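Local coordinates for hypothetical protein (Deinococcus radiodurans, PDB 1U5K) that is probably involved in DNA repair and in recombination by the RecF pathway, and carries a bound zinc ion, at residues A20-I24 with A36-V42; R4-G10 with H55-Y61; F98-F103 with L140-V146; L50-H54 with Y89-H93; W215-E219 with W232-P237. All coordinates share one frame; numbering follows the deposited sequence.

Interactions 1 and 2 belong to one sheet of the N-terminal OB fold, their centres about 15 Å apart: interaction 1 lies in the hairpin 23-29/32-38 and, along the chain, falls within the span of interaction 2, which pairs the first strand with 55-61. Interaction 4, interleaved with interaction 2, joins sheet to helices by setting the loop 50-54 against helix 86-102, and it touches interactions 1, 2 and 5. It closes before interaction 3 opens on the same helix; interaction 5 comes last, packing on interaction 3 through Phe98, Ala101 and Trp232. Interactions 2 and 5 lie about 32 Å apart between centres, on opposite sides of the chain's centre, so the series spans the protein.

Interaction 1 of 5, residues A20-I24 with A36-V42; sequences AGDII and AIARGGV
Asp22 turns CG beside its own backbone N (chi1 -54°), which carries the carboxylate to the bend at Arg39-Gly40, while Ile37 is extended at both torsions (chi1 179°, chi2 161°), which carries CD1 to Asp22 and Ile24. OD1 of Asp22 accepts the N-H of Gly40 at 2.9 Å through its anti lone pair, the one facing away from OD2. Ile37 CD1 lies 3.7 Å from Asp22 CB, and the same methyl sits over the centre of one face of the Arg39 guanidinium. An alanine at Asp22 would remove the carboxylate, and the Gly40 N-H would probably lose its acceptor, leaving the bend after the strand less firmly held. Further along, Ile23 and Ala38 form an antiparallel hydrogen-bonded pair, with Ile23 N to Ala38 O at 3.0 Å and the return bond from Ala38 N to Ile23 O at 2.7 Å. Ile24 and Ile37 make the next, non-hydrogen-bonded pair, their side chains meeting at 3.9 Å between Ile24 CG1 and Ile37 CD1. The Ile23 side chain drops to the other face of the sheet, where CD1 comes within 3.3 Å of Gly41 C; a beta carbon on that glycine would collide with it. Beyond the strands, Val42 N adds a nearly straight bond to Gly21 O. Since Ile37 also bonds through its backbone to Ala69 and Val71, strand 32-38 is interior to the sheet. The whole is the open end of a beta hairpin, strands 23-29 and 32-38, within the OB fold.

Interaction 2 of 5, residues R4-G10 with H55-Y61; sequences RTANRSG and HVGVQVY
The His55 imidazole meets Ser9 at its edge: NE2 donates in the ring plane to Ser9 OG at 3.0 Å, and a water lies at the same edge, near NE2. The two belong to an antiparallel pairing of strand 5-10 with 55-61, the first and fourth strands in chain order and the two ends of the sheet order, which closes the sheet on itself as in an OB fold. At the other end of the contact the Tyr61 ring takes Thr5 OG1 at its edge, 3.6 Å from CD1, while Lys72 makes a cation-pi contact with the ring. Between them the amides of Asn7 and Gln59 lie nearly parallel, their planes 21° apart. Three hydrogen-bonded pairs, Ala6 with Val60, Arg8 with Val58 and Gly10 with Val56, alternate with three non-hydrogen-bonded ones. Thr5, Asn7, Gln59 and Tyr61 share a face with Ser9; the valines take the other with Ala6 and Arg8. On that second face Val58 CG2 rests 3.9 Å from Arg8 CB. On the first, Thr5 points CG2 anti to its N and lays it against Gln59 CG at 3.5 Å. The neighbouring strand 69-78 supplies Glu77, whose OE1 is hydrogen-bonded to Ser9 OG, so that this hydroxyl is gripped from two sources. At the start of strand 55-61, Val56 N reaches Gly10 O at 2.7 Å.

Interaction 3 of 5, residues F98-F103 with L140-V146; sequences FADALF and LLGLAGV
Phe103, the first residue to leave helical geometry after helix 86-102, comes closest to Ala144 in the turn that follows helix 129-141, with their CA atoms 5.8 Å apart. The methyl of Ala144 lies over one face of the Phe103 ring, offset toward its rim, a CH-pi contact with CB 4.0 Å from the centroid. The same CB also meets Leu102 CG at 3.7 Å, so it fits between two neighbouring side chains. Leu143 O approaches the edge of the Phe103 ring at CE2. A methyl of Leu140, CD2, touches Phe103 CE1 at 4.0 Å. Leu102, its CG anti to the backbone N (chi1 171°), splits its two methyls, CD2 going to Leu140 CB at 3.9 Å and CD1 to Leu141 CD2. Phe98 turns the edge of its ring to the same two leucines. Replacing Phe103 by an alanine would take away the ring under the Ala144 methyl and would probably open a gap beside Leu140 and Leu143. Polar links are few: a water donates to Leu102 O and is only weakly bonded to Gly145 N. Direct hydrogen bonds between the segments are absent, so the helix ends are joined by hydrophobic packing.

Interaction 4 of 5, residues L50-H54 with Y89-H93; sequences LNLFH and YAFAH
Phe53 slips its ring under the Ala92 methyl, with CB 3.7 Å from the ring centroid and almost on the ring normal, a CH-pi contact. Leu52 CB, from its own segment, covers the opposite face, so the ring is clasped between the two. The ring edge is turned to Tyr89: an edge-to-face pair in which the planes stand at 73° and Phe53 CE1 hangs 3.6 Å from Tyr89 CE1, over the tyrosine face and toward its rim. The far corner, CZ, pushes down to the helix backbone at His93 N, 3.5 Å away. This ring is offered by a type II beta turn from Asn51 to His54, in which Phe53 takes the positive-phi position. The turn belongs to the OB-fold part of the chain, held by backbone bonds of Phe53 and His54 with Val12, and it docks on helix 86-102 of the helical part, where Leu120 of helix 110-125 packs on Ala92. Tyr89 swings its CG anti to the backbone N (chi1 -171°), bringing the phenol across Leu52, whose CD1 meets OH at 3.4 Å. His93, one turn along the helix, also packs on Pro81 of the second subunit.

Interaction 5 of 5, residues W215-E219 with W232-P237; sequences WRALE and WRQLVP
Val236 and Pro237 are two bumps set side by side against the Trp215 indole. The valine's CG1 packs against CB and CG at the base of the side chain, 3.6 Å from Trp215 CB, while the proline ring lies farther out, its CD over the face of the five-membered ring 3.8 Å from the centroid in a CH-pi contact. Val236 holds CG1 anti to its backbone N (chi1 173°), which points that methyl at the indole and turns CG2 toward the carboxylate of Glu219, 4.1 Å from CD. The valine thus fills the hollow between Trp215 and Glu219, two residues one turn apart on helix 211-225. Glu219 in its turn runs out extended over the 3-10 segment 232-235. Its CG rests 3.8 Å from Trp232 CH2, at the far end of that indole, and Arg233 CG covers the centre of one face of the same ring. Leu218 adds a looser touch on CH2. Trp215 NE1 bonds Glu130 OE2, and Trp232 NE1 bonds His230 ND1. Arg233, which gives NH1 to His230 O, and Leu235 also pack on the second subunit, at its Tyr89 and Ala84. Glu219 OE1 lies against the aliphatic part of Arg233, 3.2 Å from CG, whereas NE stays 4.1 Å away, beyond a salt bridge. A water lies 2.6 Å from Glu219 OE1 and probably donates to it. The opposite charges probably still attract each other, but apolar packing of the two indoles, valine and proline, with the aliphatic part of Glu219, carries the contact, and no direct hydrogen bond joins the two segments.

Interaction 1 of 5, residues A20-I24 with A36-V42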
# COMPACT_ATOMS: atom_id res chain seq x y z
N ALA A 20 -21.00 -5.42 -6.97
CA ALA A 20 -22.36 -5.07 -7.36
C ALA A 20 -22.53 -3.89 -8.32
O ALA A 20 -23.66 -3.59 -8.71
CB ALA A 20 -23.21 -4.80 -6.12
N GLY A 21 -21.46 -3.20 -8.69
CA GLY A 21 -21.58 -2.07 -9.59
C GLY A 21 -21.89 -0.75 -8.89
O GLY A 21 -22.26 0.23 -9.52
N ASP A 22 -21.76 -0.74 -7.56
CA ASP A 22 -21.79 0.51 -6.82
C ASP A 22 -20.44 1.22 -6.93
O ASP A 22 -19.41 0.61 -7.22
CB ASP A 22 -22.11 0.25 -5.34
CG ASP A 22 -23.38 -0.56 -5.13
OD1 ASP A 22 -24.36 -0.38 -5.88
OD2 ASP A 22 -23.48 -1.43 -4.23
N ILE A 23 -20.45 2.53 -6.71
CA ILE A 23 -19.22 3.32 -6.69
C ILE A 23 -19.09 3.95 -5.31
O ILE A 23 -19.98 4.68 -4.89
CB ILE A 23 -19.21 4.42 -7.76
CG1 ILE A 23 -19.44 3.85 -9.16
CG2 ILE A 23 -17.89 5.17 -7.72
CD1 ILE A 23 -19.93 4.90 -10.13
N ILE A 24 -18.03 3.60 -4.59
CA ILE A 24 -17.75 4.14 -3.27
C ILE A 24 -16.63 5.16 -3.43
O ILE A 24 -15.55 4.86 -3.95
CB ILE A 24 -17.32 3.02 -2.31
CG1 ILE A 24 -18.44 2.02 -2.04
CG2 ILE A 24 -16.81 3.62 -1.02
CD1 ILE A 24 -18.04 0.90 -1.10
N ALA A 36 -18.87 8.09 0.75
CA ALA A 36 -20.23 7.87 0.29
C ALA A 36 -20.26 6.87 -0.87
O ALA A 36 -19.25 6.62 -1.52
CB ALA A 36 -20.85 9.17 -0.17
N ILE A 37 -21.44 6.30 -1.11
CA ILE A 37 -21.67 5.26 -2.11
C ILE A 37 -22.72 5.73 -3.11
O ILE A 37 -23.78 6.20 -2.70
CB ILE A 37 -22.10 3.95 -1.43
CG1 ILE A 37 -22.36 2.85 -2.47
CG2 ILE A 37 -23.37 4.10 -0.59
CD1 ILE A 37 -22.33 1.46 -1.87
N ALA A 38 -22.42 5.63 -4.41
CA ALA A 38 -23.40 5.83 -5.47
C ALA A 38 -23.88 4.45 -5.91
O ALA A 38 -23.16 3.70 -6.57
CB ALA A 38 -22.79 6.62 -6.62
N ARG A 39 -25.09 4.10 -5.48
CA ARG A 39 -25.62 2.76 -5.72
C ARG A 39 -26.00 2.60 -7.19
O ARG A 39 -26.42 3.56 -7.85
CB ARG A 39 -26.78 2.44 -4.77
CG ARG A 39 -26.29 2.13 -3.37
CD ARG A 39 -27.30 2.41 -2.27
NE ARG A 39 -26.72 2.45 -0.93
CZ ARG A 39 -26.29 1.39 -0.26
NH1 ARG A 39 -26.35 0.17 -0.79
NH2 ARG A 39 -25.79 1.53 0.96
N GLY A 40 -25.77 1.39 -7.70
CA GLY A 40 -25.82 1.10 -9.12
C GLY A 40 -25.18 2.20 -9.95
O GLY A 40 -25.62 2.49 -11.06
N GLY A 41 -24.12 2.80 -9.40
CA GLY A 41 -23.53 3.99 -9.97
C GLY A 41 -22.79 3.82 -11.28
O GLY A 41 -22.80 4.73 -12.11
N VAL A 42 -22.13 2.68 -11.47
CA VAL A 42 -21.34 2.48 -12.69
C VAL A 42 -22.24 2.52 -13.93
O VAL A 42 -21.86 3.10 -14.95
CB VAL A 42 -20.50 1.19 -12.65
CG1 VAL A 42 -21.37 -0.06 -12.78
CG2 VAL A 42 -19.44 1.22 -13.74

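Interaction 2 of 5, residues R4-G10 with H55-Y61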
# COMPACT_ATOMS: atom_id res chain seq x y z
N ARG A 4 -31.88 14.92 6.89
CA ARG A 4 -30.90 13.85 6.70
C ARG A 4 -30.17 13.90 5.36
O ARG A 4 -29.33 13.05 5.06
CB ARG A 4 -31.60 12.50 6.73
CG ARG A 4 -32.02 12.08 8.12
CD ARG A 4 -32.47 10.64 8.21
NE ARG A 4 -33.36 10.48 9.37
CZ ARG A 4 -32.99 10.50 10.64
NH1 ARG A 4 -31.71 10.67 10.96
NH2 ARG A 4 -33.89 10.36 11.61
N THR A 5 -30.58 14.86 4.54
CA THR A 5 -30.01 15.09 3.22
C THR A 5 -29.21 16.38 3.33
O THR A 5 -29.64 17.30 4.01
CB THR A 5 -31.14 15.17 2.18
OG1 THR A 5 -31.75 13.87 2.06
CG2 THR A 5 -30.61 15.45 0.78
N ALA A 6 -28.07 16.44 2.64
CA ALA A 6 -27.14 17.55 2.74
C ALA A 6 -26.43 17.74 1.40
O ALA A 6 -26.14 16.78 0.70
CB ALA A 6 -26.12 17.26 3.84
N ASN A 7 -26.16 18.99 1.04
CA ASN A 7 -25.32 19.30 -0.10
C ASN A 7 -23.87 19.43 0.38
O ASN A 7 -23.59 20.00 1.44
CB ASN A 7 -25.80 20.59 -0.77
CG ASN A 7 -27.15 20.42 -1.44
OD1 ASN A 7 -27.40 19.46 -2.16
ND2 ASN A 7 -28.04 21.38 -1.20
N ARG A 8 -22.97 18.82 -0.39
CA ARG A 8 -21.54 18.85 -0.11
C ARG A 8 -20.79 19.07 -1.41
O ARG A 8 -21.31 18.83 -2.49
CB ARG A 8 -21.13 17.54 0.57
CG ARG A 8 -21.61 17.45 2.01
CD ARG A 8 -20.65 18.16 2.95
NE ARG A 8 -20.57 17.21 4.03
CZ ARG A 8 -19.50 16.66 4.57
NH1 ARG A 8 -18.25 17.00 4.31
NH2 ARG A 8 -19.79 15.75 5.47
N SER A 9 -19.54 19.51 -1.30
CA SER A 9 -18.73 19.85 -2.46
C SER A 9 -17.26 19.59 -2.15
O SER A 9 -16.72 20.03 -1.14
CB SER A 9 -18.95 21.32 -2.84
OG SER A 9 -18.30 21.62 -4.07
N GLY A 10 -16.60 18.81 -3.00
CA GLY A 10 -15.19 18.57 -2.80
C GLY A 10 -14.62 17.70 -3.90
O GLY A 10 -15.27 17.47 -4.92
N HIS A 55 -13.60 17.92 -8.89
CA HIS A 55 -14.30 18.69 -7.86
C HIS A 55 -15.78 18.51 -8.20
O HIS A 55 -16.21 18.92 -9.28
CB HIS A 55 -13.89 20.18 -7.87
CG HIS A 55 -14.37 20.97 -6.69
ND1 HIS A 55 -13.60 21.93 -6.08
CD2 HIS A 55 -15.52 20.92 -5.98
CE1 HIS A 55 -14.26 22.45 -5.06
NE2 HIS A 55 -15.43 21.84 -4.97
N VAL A 56 -16.52 17.85 -7.31
CA VAL A 56 -17.93 17.57 -7.52
C VAL A 56 -18.80 18.19 -6.44
O VAL A 56 -18.37 18.38 -5.30
CB VAL A 56 -18.21 16.07 -7.61
CG1 VAL A 56 -17.43 15.47 -8.76
CG2 VAL A 56 -17.89 15.36 -6.29
N GLY A 57 -20.03 18.53 -6.82
CA GLY A 57 -21.11 18.85 -5.90
C GLY A 57 -22.01 17.63 -5.82
O GLY A 57 -22.35 17.01 -6.82
N VAL A 58 -22.32 17.23 -4.59
CA VAL A 58 -23.10 16.03 -4.36
C VAL A 58 -24.18 16.32 -3.33
O VAL A 58 -23.96 17.03 -2.36
CB VAL A 58 -22.27 14.85 -3.80
CG1 VAL A 58 -21.37 14.26 -4.87
CG2 VAL A 58 -21.46 15.22 -2.57
N GLN A 59 -25.36 15.76 -3.59
CA GLN A 59 -26.39 15.66 -2.57
C GLN A 59 -26.31 14.28 -1.96
O GLN A 59 -26.44 13.27 -2.64
CB GLN A 59 -27.77 15.90 -3.20
CG GLN A 59 -28.91 15.88 -2.20
CD GLN A 59 -30.20 16.32 -2.84
OE1 GLN A 59 -30.52 17.50 -2.80
NE2 GLN A 59 -30.89 15.39 -3.49
N VAL A 60 -26.13 14.23 -0.65
CA VAL A 60 -25.98 12.95 0.03
C VAL A 60 -27.05 12.75 1.10
O VAL A 60 -27.45 13.70 1.78
CB VAL A 60 -24.61 12.74 0.71
CG1 VAL A 60 -23.56 12.43 -0.34
CG2 VAL A 60 -24.22 13.91 1.57
N TYR A 61 -27.44 11.50 1.26
CA TYR A 61 -28.42 11.10 2.26
C TYR A 61 -27.77 10.20 3.30
O TYR A 61 -27.21 9.17 2.94
CB TYR A 61 -29.54 10.32 1.57
CG TYR A 61 -30.51 9.65 2.51
CD1 TYR A 61 -31.52 10.39 3.12
CD2 TYR A 61 -30.46 8.28 2.74
CE1 TYR A 61 -32.44 9.77 3.96
CE2 TYR A 61 -31.36 7.66 3.59
CZ TYR A 61 -32.34 8.42 4.23
OH TYR A 61 -33.26 7.87 5.08
O HOH W 1 -15.91 23.06 -2.18

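Interaction 3 of 5, residues F98-F103 with L140-V146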
# COMPACT_ATOMS: atom_id res chain seq x y z
N PHE A 98 -1.63 10.99 0.44
CA PHE A 98 -0.87 11.59 1.51
C PHE A 98 -1.81 12.40 2.41
O PHE A 98 -1.77 12.26 3.63
CB PHE A 98 0.22 12.52 0.97
CG PHE A 98 0.91 13.33 2.02
CD1 PHE A 98 1.89 12.79 2.83
CD2 PHE A 98 0.56 14.66 2.21
CE1 PHE A 98 2.52 13.57 3.82
CE2 PHE A 98 1.20 15.44 3.16
CZ PHE A 98 2.16 14.89 3.98
N ALA A 99 -2.65 13.22 1.79
CA ALA A 99 -3.57 14.02 2.59
C ALA A 99 -4.52 13.17 3.45
O ALA A 99 -4.75 13.45 4.62
CB ALA A 99 -4.36 14.99 1.73
N ASP A 100 -5.00 12.07 2.87
CA ASP A 100 -5.92 11.18 3.56
C ASP A 100 -5.25 10.52 4.74
O ASP A 100 -5.89 10.27 5.75
CB ASP A 100 -6.44 10.08 2.64
CG ASP A 100 -7.64 9.36 3.22
OD1 ASP A 100 -8.54 9.95 3.84
OD2 ASP A 100 -7.73 8.13 3.13
N ALA A 101 -3.96 10.24 4.59
CA ALA A 101 -3.18 9.56 5.61
C ALA A 101 -2.80 10.52 6.71
O ALA A 101 -2.69 10.12 7.87
CB ALA A 101 -1.96 8.96 4.97
N LEU A 102 -2.60 11.79 6.36
CA LEU A 102 -2.02 12.75 7.29
C LEU A 102 -3.06 13.25 8.29
O LEU A 102 -2.75 13.44 9.47
CB LEU A 102 -1.34 13.89 6.54
CG LEU A 102 -0.87 15.08 7.38
CD1 LEU A 102 0.30 14.63 8.23
CD2 LEU A 102 -0.48 16.27 6.53
N PHE A 103 -4.27 13.49 7.81
CA PHE A 103 -5.36 14.04 8.59
C PHE A 103 -6.27 12.91 9.08
O PHE A 103 -6.89 12.22 8.29
CB PHE A 103 -6.16 14.99 7.71
CG PHE A 103 -5.42 16.24 7.35
CD1 PHE A 103 -4.63 16.29 6.21
CD2 PHE A 103 -5.49 17.36 8.16
CE1 PHE A 103 -3.93 17.45 5.90
CE2 PHE A 103 -4.79 18.53 7.85
CZ PHE A 103 -4.00 18.56 6.72
N LEU A 140 1.13 21.15 4.30
CA LEU A 140 0.01 20.52 4.97
C LEU A 140 0.37 20.04 6.37
O LEU A 140 -0.51 19.91 7.21
CB LEU A 140 -0.56 19.36 4.15
CG LEU A 140 -1.33 19.71 2.89
CD1 LEU A 140 -1.36 18.60 1.82
CD2 LEU A 140 -2.73 20.19 3.23
N LEU A 141 1.63 19.73 6.65
CA LEU A 141 2.04 19.41 8.02
C LEU A 141 1.63 20.45 9.05
O LEU A 141 1.30 20.11 10.19
CB LEU A 141 3.54 19.17 8.12
CG LEU A 141 4.20 18.14 7.19
CD1 LEU A 141 5.72 18.13 7.35
CD2 LEU A 141 3.65 16.79 7.54
N GLY A 142 1.67 21.72 8.66
CA GLY A 142 1.25 22.80 9.53
C GLY A 142 -0.22 22.85 9.87
O GLY A 142 -0.60 23.55 10.81
N LEU A 143 -1.07 22.14 9.13
CA LEU A 143 -2.49 22.19 9.39
C LEU A 143 -3.03 20.94 10.08
O LEU A 143 -4.19 20.86 10.43
CB LEU A 143 -3.24 22.39 8.08
CG LEU A 143 -2.88 23.64 7.29
CD1 LEU A 143 -3.56 23.60 5.93
CD2 LEU A 143 -3.26 24.88 8.05
N ALA A 144 -2.15 19.98 10.30
CA ALA A 144 -2.55 18.66 10.74
C ALA A 144 -2.15 18.52 12.20
O ALA A 144 -1.67 19.47 12.81
CB ALA A 144 -1.90 17.62 9.82
N GLY A 145 -2.33 17.31 12.73
CA GLY A 145 -2.09 16.94 14.12
C GLY A 145 -0.67 16.69 14.59
O GLY A 145 -0.39 16.73 15.80
N VAL A 146 0.22 16.37 13.66
CA VAL A 146 1.66 16.35 13.92
C VAL A 146 2.21 17.70 14.41
O VAL A 146 1.57 18.74 14.19
CB VAL A 146 2.42 15.96 12.64
CG1 VAL A 146 1.90 14.65 12.10
CG2 VAL A 146 2.30 17.05 11.58
O HOH W 2 -2.58 13.98 12.16

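Interaction 4 of 5, residues L50-H54 with Y89-H93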
# COMPACT_ATOMS: atom_id res chain seq x y z
N LEU A 50 -17.87 11.05 -10.85
CA LEU A 50 -17.19 10.66 -9.62
C LEU A 50 -15.80 10.05 -9.87
O LEU A 50 -15.51 8.95 -9.40
CB LEU A 50 -18.09 9.74 -8.81
CG LEU A 50 -19.36 10.33 -8.20
CD1 LEU A 50 -20.14 9.21 -7.51
CD2 LEU A 50 -19.11 11.44 -7.20
N ASN A 51 -14.96 10.70 -10.66
CA ASN A 51 -13.63 10.15 -10.91
C ASN A 51 -12.55 10.94 -10.19
O ASN A 51 -12.78 12.08 -9.79
CB ASN A 51 -13.33 10.07 -12.41
CG ASN A 51 -13.90 8.82 -13.03
OD1 ASN A 51 -13.35 7.72 -12.90
ND2 ASN A 51 -15.03 9.00 -13.71
N LEU A 52 -11.40 10.31 -10.03
CA LEU A 52 -10.32 10.89 -9.24
C LEU A 52 -10.03 12.31 -9.71
O LEU A 52 -9.95 12.58 -10.91
CB LEU A 52 -9.01 10.11 -9.33
CG LEU A 52 -8.82 8.97 -8.34
CD1 LEU A 52 -7.41 8.41 -8.44
CD2 LEU A 52 -9.11 9.44 -6.96
N PHE A 53 -9.89 13.17 -8.70
CA PHE A 53 -9.41 14.52 -8.88
C PHE A 53 -10.49 15.48 -9.38
O PHE A 53 -10.25 16.68 -9.48
CB PHE A 53 -8.12 14.59 -9.71
CG PHE A 53 -7.10 13.52 -9.36
CD1 PHE A 53 -6.51 12.76 -10.35
CD2 PHE A 53 -6.82 13.19 -8.05
CE1 PHE A 53 -5.59 11.75 -10.05
CE2 PHE A 53 -5.92 12.19 -7.74
CZ PHE A 53 -5.30 11.46 -8.73
N HIS A 54 -11.70 15.01 -9.62
CA HIS A 54 -12.79 15.91 -9.98
C HIS A 54 -13.30 16.64 -8.74
O HIS A 54 -13.38 16.04 -7.66
CB HIS A 54 -13.93 15.10 -10.58
CG HIS A 54 -13.70 14.66 -12.00
ND1 HIS A 54 -14.64 13.93 -12.69
CD2 HIS A 54 -12.69 14.89 -12.86
CE1 HIS A 54 -14.20 13.70 -13.92
NE2 HIS A 54 -13.03 14.30 -14.06
N TYR A 89 -0.59 12.93 -13.15
CA TYR A 89 -1.46 12.00 -12.46
C TYR A 89 -0.78 11.42 -11.22
O TYR A 89 -1.39 11.39 -10.16
CB TYR A 89 -1.91 10.87 -13.39
CG TYR A 89 -2.98 9.99 -12.83
CD1 TYR A 89 -4.31 10.15 -13.21
CD2 TYR A 89 -2.67 8.94 -11.95
CE1 TYR A 89 -5.29 9.32 -12.71
CE2 TYR A 89 -3.65 8.10 -11.45
CZ TYR A 89 -4.96 8.29 -11.85
OH TYR A 89 -5.98 7.50 -11.37
N ALA A 90 0.47 11.02 -11.36
CA ALA A 90 1.24 10.39 -10.30
C ALA A 90 1.37 11.29 -9.08
O ALA A 90 1.23 10.81 -7.96
CB ALA A 90 2.61 9.93 -10.80
N PHE A 91 1.62 12.58 -9.29
CA PHE A 91 1.74 13.54 -8.21
C PHE A 91 0.39 13.93 -7.61
O PHE A 91 0.32 14.08 -6.39
CB PHE A 91 2.63 14.73 -8.60
CG PHE A 91 4.09 14.38 -8.65
CD1 PHE A 91 4.79 14.37 -9.85
CD2 PHE A 91 4.77 14.01 -7.49
CE1 PHE A 91 6.13 13.96 -9.90
CE2 PHE A 91 6.11 13.65 -7.54
CZ PHE A 91 6.81 13.61 -8.74
N ALA A 92 -0.66 14.06 -8.41
CA ALA A 92 -2.02 14.25 -7.91
C ALA A 92 -2.38 13.10 -6.98
O ALA A 92 -2.95 13.29 -5.91
CB ALA A 92 -3.06 14.37 -9.06
N HIS A 93 -2.06 11.88 -7.41
CA HIS A 93 -2.37 10.66 -6.67
C HIS A 93 -1.62 10.60 -5.34
O HIS A 93 -2.21 10.26 -4.32
CB HIS A 93 -2.01 9.51 -7.58
CG HIS A 93 -2.53 8.17 -7.18
ND1 HIS A 93 -3.68 7.99 -6.44
CD2 HIS A 93 -2.09 6.93 -7.49
CE1 HIS A 93 -3.91 6.70 -6.29
NE2 HIS A 93 -2.94 6.04 -6.89

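Interaction 5 of 5, residues W215-E219 with W232-P237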
# COMPACT_ATOMS: atom_id res chain seq x y z
N TRP A 215 12.07 13.85 0.57
CA TRP A 215 11.03 12.84 0.58
C TRP A 215 11.24 11.90 1.76
O TRP A 215 10.28 11.52 2.42
CB TRP A 215 10.97 12.01 -0.71
CG TRP A 215 10.34 12.74 -1.83
CD1 TRP A 215 10.95 13.10 -3.00
CD2 TRP A 215 9.00 13.26 -1.90
NE1 TRP A 215 10.07 13.79 -3.79
CE2 TRP A 215 8.87 13.89 -3.15
CE3 TRP A 215 7.90 13.26 -1.04
CZ2 TRP A 215 7.69 14.52 -3.55
CZ3 TRP A 215 6.72 13.88 -1.44
CH2 TRP A 215 6.64 14.53 -2.68
N ARG A 216 12.49 11.55 2.03
CA ARG A 216 12.79 10.59 3.09
C ARG A 216 12.44 11.14 4.46
O ARG A 216 11.84 10.44 5.28
CB ARG A 216 14.24 10.11 3.03
CG ARG A 216 14.47 9.02 1.98
CD ARG A 216 15.73 8.20 2.18
NE ARG A 216 16.89 9.09 2.24
CZ ARG A 216 17.56 9.52 1.18
NH1 ARG A 216 17.24 9.12 -0.04
NH2 ARG A 216 18.58 10.35 1.36
N ALA A 217 12.76 12.40 4.69
CA ALA A 217 12.52 13.03 5.97
C ALA A 217 11.01 13.12 6.21
O ALA A 217 10.54 12.81 7.31
CB ALA A 217 13.15 14.38 5.99
N LEU A 218 10.29 13.49 5.16
CA LEU A 218 8.83 13.57 5.20
C LEU A 218 8.22 12.22 5.59
O LEU A 218 7.37 12.19 6.48
CB LEU A 218 8.27 14.09 3.88
CG LEU A 218 6.75 14.17 3.78
CD1 LEU A 218 6.27 15.24 4.69
CD2 LEU A 218 6.30 14.36 2.33
N GLU A 219 8.68 11.13 4.97
CA GLU A 219 8.18 9.78 5.20
C GLU A 219 8.42 9.32 6.63
O GLU A 219 7.51 8.79 7.26
CB GLU A 219 8.84 8.79 4.24
CG GLU A 219 8.37 8.89 2.80
CD GLU A 219 9.03 7.86 1.90
OE1 GLU A 219 8.42 6.81 1.67
OE2 GLU A 219 10.17 8.05 1.44
N TRP A 232 0.57 5.57 1.18
CA TRP A 232 0.90 6.67 0.29
C TRP A 232 2.37 6.69 -0.08
O TRP A 232 2.75 7.26 -1.10
CB TRP A 232 0.50 8.00 0.92
CG TRP A 232 1.25 8.35 2.16
CD1 TRP A 232 0.87 8.08 3.43
CD2 TRP A 232 2.50 9.05 2.24
NE1 TRP A 232 1.82 8.53 4.31
CE2 TRP A 232 2.82 9.15 3.61
CE3 TRP A 232 3.37 9.61 1.31
CZ2 TRP A 232 3.97 9.80 4.06
CZ3 TRP A 232 4.53 10.25 1.77
CH2 TRP A 232 4.83 10.32 3.13
N ARG A 233 3.21 6.04 0.72
CA ARG A 233 4.63 5.93 0.39
C ARG A 233 4.95 5.11 -0.86
O ARG A 233 6.00 5.32 -1.45
CB ARG A 233 5.41 5.37 1.56
CG ARG A 233 5.46 6.34 2.71
CD ARG A 233 5.15 5.70 4.02
NE ARG A 233 6.21 4.83 4.47
CZ ARG A 233 6.04 3.62 5.00
NH1 ARG A 233 4.87 3.00 5.12
NH2 ARG A 233 7.13 2.98 5.40
N GLN A 234 4.01 4.29 -1.32
CA GLN A 234 4.07 3.66 -2.64
C GLN A 234 4.20 4.67 -3.79
O GLN A 234 4.72 4.37 -4.87
CB GLN A 234 2.80 2.84 -2.82
CG GLN A 234 2.68 1.64 -1.91
CD GLN A 234 3.90 0.74 -2.06
OE1 GLN A 234 4.16 0.19 -3.13
NE2 GLN A 234 4.70 0.67 -1.01
N LEU A 235 3.72 5.89 -3.57
CA LEU A 235 3.73 6.90 -4.60
C LEU A 235 4.85 7.94 -4.54
O LEU A 235 4.93 8.81 -5.41
CB LEU A 235 2.37 7.60 -4.63
CG LEU A 235 1.19 6.66 -4.77
CD1 LEU A 235 -0.11 7.42 -4.64
CD2 LEU A 235 1.23 5.80 -6.04
N VAL A 236 5.73 7.85 -3.54
CA VAL A 236 6.84 8.80 -3.46
C VAL A 236 7.82 8.48 -4.60
O VAL A 236 8.01 7.30 -4.88
CB VAL A 236 7.50 8.69 -2.08
CG1 VAL A 236 8.77 9.52 -1.99
CG2 VAL A 236 6.52 9.16 -1.02
N PRO A 237 8.37 9.45 -5.32
CA PRO A 237 9.25 9.14 -6.46
C PRO A 237 10.32 8.12 -6.07
O PRO A 237 10.97 8.29 -5.04
CB PRO A 237 9.93 10.48 -6.78
CG PRO A 237 8.96 11.51 -6.32
CD PRO A 237 8.22 10.91 -5.15
O HOH W 3 9.16 5.40 -0.41